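ABC transporter, periplasmic solute-binding protein (Rhizobium meliloti, PDB 4WED) probably captures peptides, or possibly nickel or heme, in the periplasm and delivers them to an ABC importer as its solute-binding subunit. Local coordinates at residues Trp58-Gln61 with Asp62-Phe65; Gln413-Leu417 with Gly418-Thr422. All coordinates share one frame; numbering follows the deposited sequence.

How the contacts relate
Contact 1 is buried and largely polar, contact 2 only partly buried and largely aromatic, and the difference follows their places in the fold. Contact 1 lies on the short helix 58-61 and the residues that follow it, and works through backbone hydrogen bonds and a carboxylate on a sodium ion. Contact 2 joins a loop to strand 417-421; its rings meet without hydrogen bonding, and its residues turn to strands 274-279 and 362-370 for backbone bonds. The two share no helix or strand. The centres of contact 1 and contact 2 are about 35 Å apart, on opposite sides of the chain's centre. The nearest atoms of contact 1 and contact 2 are about 13 Å apart, so they do not touch.

Contact 1 of 2, residues Trp58-Gln61 with Asp62-Phe65. With NA (sodium ion), chain B.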
loop_
_atom_site.group_PDB
_atom_site.type_symbol
_atom_site.label_atom_id
_atom_site.label_comp_id
_atom_site.label_asym_id
_atom_site.label_seq_id
_atom_site.Cartn_x
_atom_site.Cartn_y
_atom_site.Cartn_z
ATOM N N TRP A 58 12.717 2.188 -4.249
ATOM C CA TRP A 58 11.707 2.848 -5.107
ATOM C C TRP A 58 11.679 4.362 -4.937
ATOM O O TRP A 58 11.692 5.103 -5.904
ATOM C CB TRP A 58 10.314 2.288 -4.834
ATOM C CG TRP A 58 10.172 0.811 -5.121
ATOM C CD1 TRP A 58 9.877 0.234 -6.305
ATOM C CD2 TRP A 58 10.284 -0.261 -4.172
ATOM N NE1 TRP A 58 9.827 -1.137 -6.177
ATOM C CE2 TRP A 58 10.053 -1.464 -4.871
ATOM C CE3 TRP A 58 10.547 -0.312 -2.794
ATOM C CZ2 TRP A 58 10.099 -2.710 -4.254
ATOM C CZ3 TRP A 58 10.597 -1.548 -2.168
ATOM C CH2 TRP A 58 10.377 -2.740 -2.905
ATOM N N ALA A 59 11.654 4.821 -3.697
ATOM C CA ALA A 59 11.605 6.241 -3.430
ATOM C C ALA A 59 12.732 7.036 -4.085
ATOM O O ALA A 59 12.583 8.205 -4.385
ATOM C CB ALA A 59 11.603 6.458 -1.933
ATOM N N ILE A 60 13.860 6.401 -4.328
ATOM C CA ILE A 60 14.994 7.076 -4.993
ATOM C C ILE A 60 14.721 7.231 -6.448
ATOM O O ILE A 60 14.962 8.301 -7.005
ATOM C CB ILE A 60 16.307 6.265 -4.891
ATOM C CG1 ILE A 60 16.696 6.014 -3.424
ATOM C CG2 ILE A 60 17.456 6.977 -5.588
ATOM C CD1 ILE A 60 16.898 7.258 -2.569
ATOM N N GLN A 61 14.154 6.199 -7.048
ATOM C CA GLN A 61 13.768 6.203 -8.449
ATOM C C GLN A 61 12.749 7.289 -8.681
ATOM O O GLN A 61 12.750 7.948 -9.695
ATOM C CB GLN A 61 13.200 4.851 -8.843
ATOM C CG GLN A 61 14.245 3.852 -9.266
ATOM C CD GLN A 61 13.800 2.432 -9.096
ATOM O OE1 GLN A 61 13.239 2.064 -8.089
ATOM N NE2 GLN A 61 14.054 1.624 -10.090
ATOM N N ASP A 62 11.892 7.483 -7.699
ATOM C CA ASP A 62 10.846 8.474 -7.769
ATOM C C ASP A 62 11.393 9.882 -7.860
ATOM O O ASP A 62 10.692 10.791 -8.253
ATOM C CB ASP A 62 9.912 8.314 -6.588
ATOM C CG ASP A 62 8.764 9.258 -6.630
ATOM O OD1 ASP A 62 8.113 9.405 -7.664
ATOM O OD2 ASP A 62 8.511 9.862 -5.603
ATOM N N LEU A 63 12.643 10.057 -7.464
ATOM C CA LEU A 63 13.336 11.336 -7.572
ATOM C C LEU A 63 13.565 11.897 -8.968
ATOM O O LEU A 63 13.508 13.084 -9.166
ATOM C CB LEU A 63 14.670 11.251 -6.858
ATOM C CG LEU A 63 14.516 11.208 -5.358
ATOM C CD1 LEU A 63 15.843 10.847 -4.739
ATOM C CD2 LEU A 63 14.040 12.566 -4.895
HETATM N N MSE A 64 13.877 11.041 -9.919
HETATM C CA MSE A 64 14.196 11.450 -11.288
HETATM C C MSE A 64 13.374 10.765 -12.327
HETATM O O MSE A 64 13.395 11.176 -13.483
HETATM C CB MSE A 64 15.692 11.191 -11.590
HETATM C CG MSE A 64 16.032 9.740 -11.918
HETATM SE SE MSE A 64 16.147 8.610 -10.297
HETATM C CE MSE A 64 17.839 9.410 -9.626
ATOM N N PHE A 65 12.680 9.694 -11.974
ATOM C CA PHE A 65 11.824 9.035 -12.953
ATOM C C PHE A 65 10.375 9.448 -12.785
ATOM O O PHE A 65 9.862 9.601 -11.671
ATOM C CB PHE A 65 12.063 7.512 -12.977
ATOM C CG PHE A 65 13.486 7.136 -13.415
ATOM C CD1 PHE A 65 13.938 7.441 -14.706
ATOM C CD2 PHE A 65 14.344 6.475 -12.569
ATOM C CE1 PHE A 65 15.210 7.081 -15.121
ATOM C CE2 PHE A 65 15.629 6.127 -12.970
ATOM C CZ PHE A 65 16.066 6.444 -14.247
HETATM NA NA NA B . 6.432 10.823 -6.102
HETATM O O HOH W 1 5.292 9.704 -8.112
HETATM O O HOH W 2 6.953 11.970 -4.011
HETATM O O HOH W 3 7.682 11.874 -7.388
#
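The side chain of Leu63 lies over Ile60, with Leu63 CB 3.0 Å from Ile60 O and Leu63 CD1 4.3 Å from Ile60 CG2. Ile60 O accepts the N-H of Leu63 (N to O 2.9 Å), with the donor well above the carbonyl plane. One bond earlier, Asp62 N reaches Trp58 O at 3.0 Å in an ordinary helical step. Gln61 O then takes two donors: Phe65 N, almost in line with the C=O, and Met64 N, a longer bond from above its plane. Selenomethionine Met64 folds back, bent at chi2 and chi3, to set Met64 SE 3.5 Å from Ile60 O, while its CG sits over the centre of one face of the Phe65 ring. Asp62 turns CG anti to its backbone N (chi1 -177°), which carries the carboxylate away from Trp58-Gln61 to sodium. Asp62 OD2 lies 2.3 Å and Asp62 OD1 2.7 Å from the sodium ion, and three waters and Asp515 join them. Arg170 bonds Asp62 OD1 and the carbonyl of Phe65, and Met516 N bonds Asp62 OD2. With a cation and an arginine on one carboxylate, Asp62 is probably ionised, and the sodium site ties this part of the chain to that around Asp515.

Contact 2 of 2, residues Gln413-Leu417 with Gly418-Thr422; sequences QKYDL and GFFLT
Two rings set the contact between the loop and the strand: the phenol of Tyr415 and the phenyl of Phe420, whose side chains cross at about a right angle. The Tyr415 hydroxyl comes to the edge of the Phe420 ring, in its plane, with Tyr415 OH 3.8 Å from Phe420 CZ; it meets C-H groups there, and neither ring lies over a face of the other. At its own edge the Tyr415 ring has Leu417 N in plane, while the backbone of Gly418 approaches obliquely, Gly418 N 3.7 Å from Tyr415 CD2. Tyr415 CG stands between the backbone N and the carbonyl carbon (chi1 66°), a setting that lays the ring along the chain that follows. Gly418 has no side chain, and the Tyr415 ring lies directly against its backbone.

Neighbouring strands and loops complete the packing. Tyr415 also touches Val369, and Phe420 rests on Ala278 and on the loop residue Leu449. At the bend Asp416 forms a salt bridge with Arg283 and accepts a hydrogen bond from Glu367 N. Backbone bonds join Leu417 to Val369 and Gly418 to Ala278, so this chain runs between strands 362-370 and 274-279. Tyr415, in the preceding loop, thus reaches forward to Phe420 on strand 417-421, which pairs antiparallel with strand 274-279 in the antiparallel sheet that also holds strand 488-500.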
loop_
_atom_site.group_PDB
_atom_site.type_symbol
_atom_site.label_atom_id
_atom_site.label_comp_id
_atom_site.label_asym_id
_atom_site.label_seq_id
_atom_site.Cartn_x
_atom_site.Cartn_y
_atom_site.Cartn_z
ATOM N N GLN A 413 -4.997 -24.063 5.813
ATOM C CA GLN A 413 -6.129 -23.538 6.572
ATOM C C GLN A 413 -6.279 -24.158 7.981
ATOM O O GLN A 413 -7.410 -24.406 8.421
ATOM C CB GLN A 413 -7.438 -23.702 5.773
ATOM N N LYS A 414 -5.156 -24.366 8.690
ATOM C CA LYS A 414 -5.154 -24.925 10.060
ATOM C C LYS A 414 -5.176 -23.827 11.136
ATOM O O LYS A 414 -4.181 -23.623 11.836
ATOM C CB LYS A 414 -3.944 -25.840 10.284
ATOM N N TYR A 415 -6.321 -23.139 11.249
ATOM C CA TYR A 415 -6.564 -22.034 12.197
ATOM C C TYR A 415 -8.057 -21.696 12.248
ATOM O O TYR A 415 -8.750 -21.827 11.242
ATOM C CB TYR A 415 -5.799 -20.776 11.801
ATOM C CG TYR A 415 -6.243 -20.127 10.507
ATOM C CD1 TYR A 415 -5.673 -20.491 9.267
ATOM C CD2 TYR A 415 -7.208 -19.115 10.512
ATOM C CE1 TYR A 415 -6.063 -19.869 8.089
ATOM C CE2 TYR A 415 -7.612 -18.493 9.343
ATOM C CZ TYR A 415 -7.047 -18.868 8.142
ATOM O OH TYR A 415 -7.488 -18.241 7.014
ATOM N N ASP A 416 -8.549 -21.281 13.413
ATOM C CA ASP A 416 -9.925 -20.769 13.515
ATOM C C ASP A 416 -9.973 -19.286 13.177
ATOM O O ASP A 416 -10.864 -18.853 12.490
ATOM C CB ASP A 416 -10.499 -20.988 14.905
ATOM C CG ASP A 416 -10.505 -22.430 15.300
ATOM O OD1 ASP A 416 -10.477 -23.249 14.379
ATOM O OD2 ASP A 416 -10.539 -22.745 16.525
ATOM N N LEU A 417 -9.023 -18.542 13.738
ATOM C CA LEU A 417 -8.778 -17.115 13.490
ATOM C C LEU A 417 -7.310 -16.869 13.148
ATOM O O LEU A 417 -6.408 -17.541 13.677
ATOM C CB LEU A 417 -9.075 -16.282 14.732
ATOM C CG LEU A 417 -10.446 -16.505 15.330
ATOM C CD1 LEU A 417 -10.509 -16.027 16.782
ATOM C CD2 LEU A 417 -11.521 -15.829 14.470
ATOM N N GLY A 418 -7.075 -15.864 12.309
ATOM C CA GLY A 418 -5.717 -15.455 11.927
ATOM C C GLY A 418 -5.689 -14.053 11.361
ATOM O O GLY A 418 -6.724 -13.460 11.102
ATOM N N PHE A 419 -4.483 -13.543 11.146
ATOM C CA PHE A 419 -4.279 -12.170 10.721
ATOM C C PHE A 419 -3.758 -12.029 9.320
ATOM O O PHE A 419 -2.794 -12.676 8.922
ATOM C CB PHE A 419 -3.295 -11.468 11.626
ATOM C CG PHE A 419 -3.736 -11.387 13.057
ATOM C CD1 PHE A 419 -5.061 -11.108 13.377
ATOM C CD2 PHE A 419 -2.825 -11.524 14.069
ATOM C CE1 PHE A 419 -5.465 -11.012 14.708
ATOM C CE2 PHE A 419 -3.219 -11.446 15.400
ATOM C CZ PHE A 419 -4.541 -11.177 15.713
ATOM N N PHE A 420 -4.368 -11.106 8.600
ATOM C CA PHE A 420 -3.900 -10.737 7.309
ATOM C C PHE A 420 -3.670 -9.260 7.302
ATOM O O PHE A 420 -4.259 -8.504 8.085
ATOM C CB PHE A 420 -4.966 -11.050 6.279
ATOM C CG PHE A 420 -5.160 -12.506 6.057
ATOM C CD1 PHE A 420 -5.844 -13.268 6.978
ATOM C CD2 PHE A 420 -4.673 -13.117 4.916
ATOM C CE1 PHE A 420 -6.028 -14.625 6.774
ATOM C CE2 PHE A 420 -4.851 -14.482 4.710
ATOM C CZ PHE A 420 -5.526 -15.236 5.641
ATOM N N LEU A 421 -2.819 -8.860 6.386
ATOM C CA LEU A 421 -2.520 -7.484 6.086
ATOM C C LEU A 421 -2.862 -7.307 4.651
ATOM O O LEU A 421 -2.509 -8.127 3.884
ATOM C CB LEU A 421 -1.025 -7.217 6.259
ATOM C CG LEU A 421 -0.530 -7.041 7.701
ATOM C CD1 LEU A 421 0.974 -7.117 7.687
ATOM C CD2 LEU A 421 -0.946 -5.739 8.314
ATOM N N THR A 422 -3.576 -6.242 4.304
ATOM C CA THR A 422 -3.793 -5.910 2.921
ATOM C C THR A 422 -2.500 -5.468 2.233
ATOM O O THR A 422 -1.499 -5.163 2.849
ATOM C CB THR A 422 -4.929 -4.855 2.698
ATOM O OG1 THR A 422 -4.653 -3.605 3.362
ATOM C CG2 THR A 422 -6.256 -5.400 3.175
#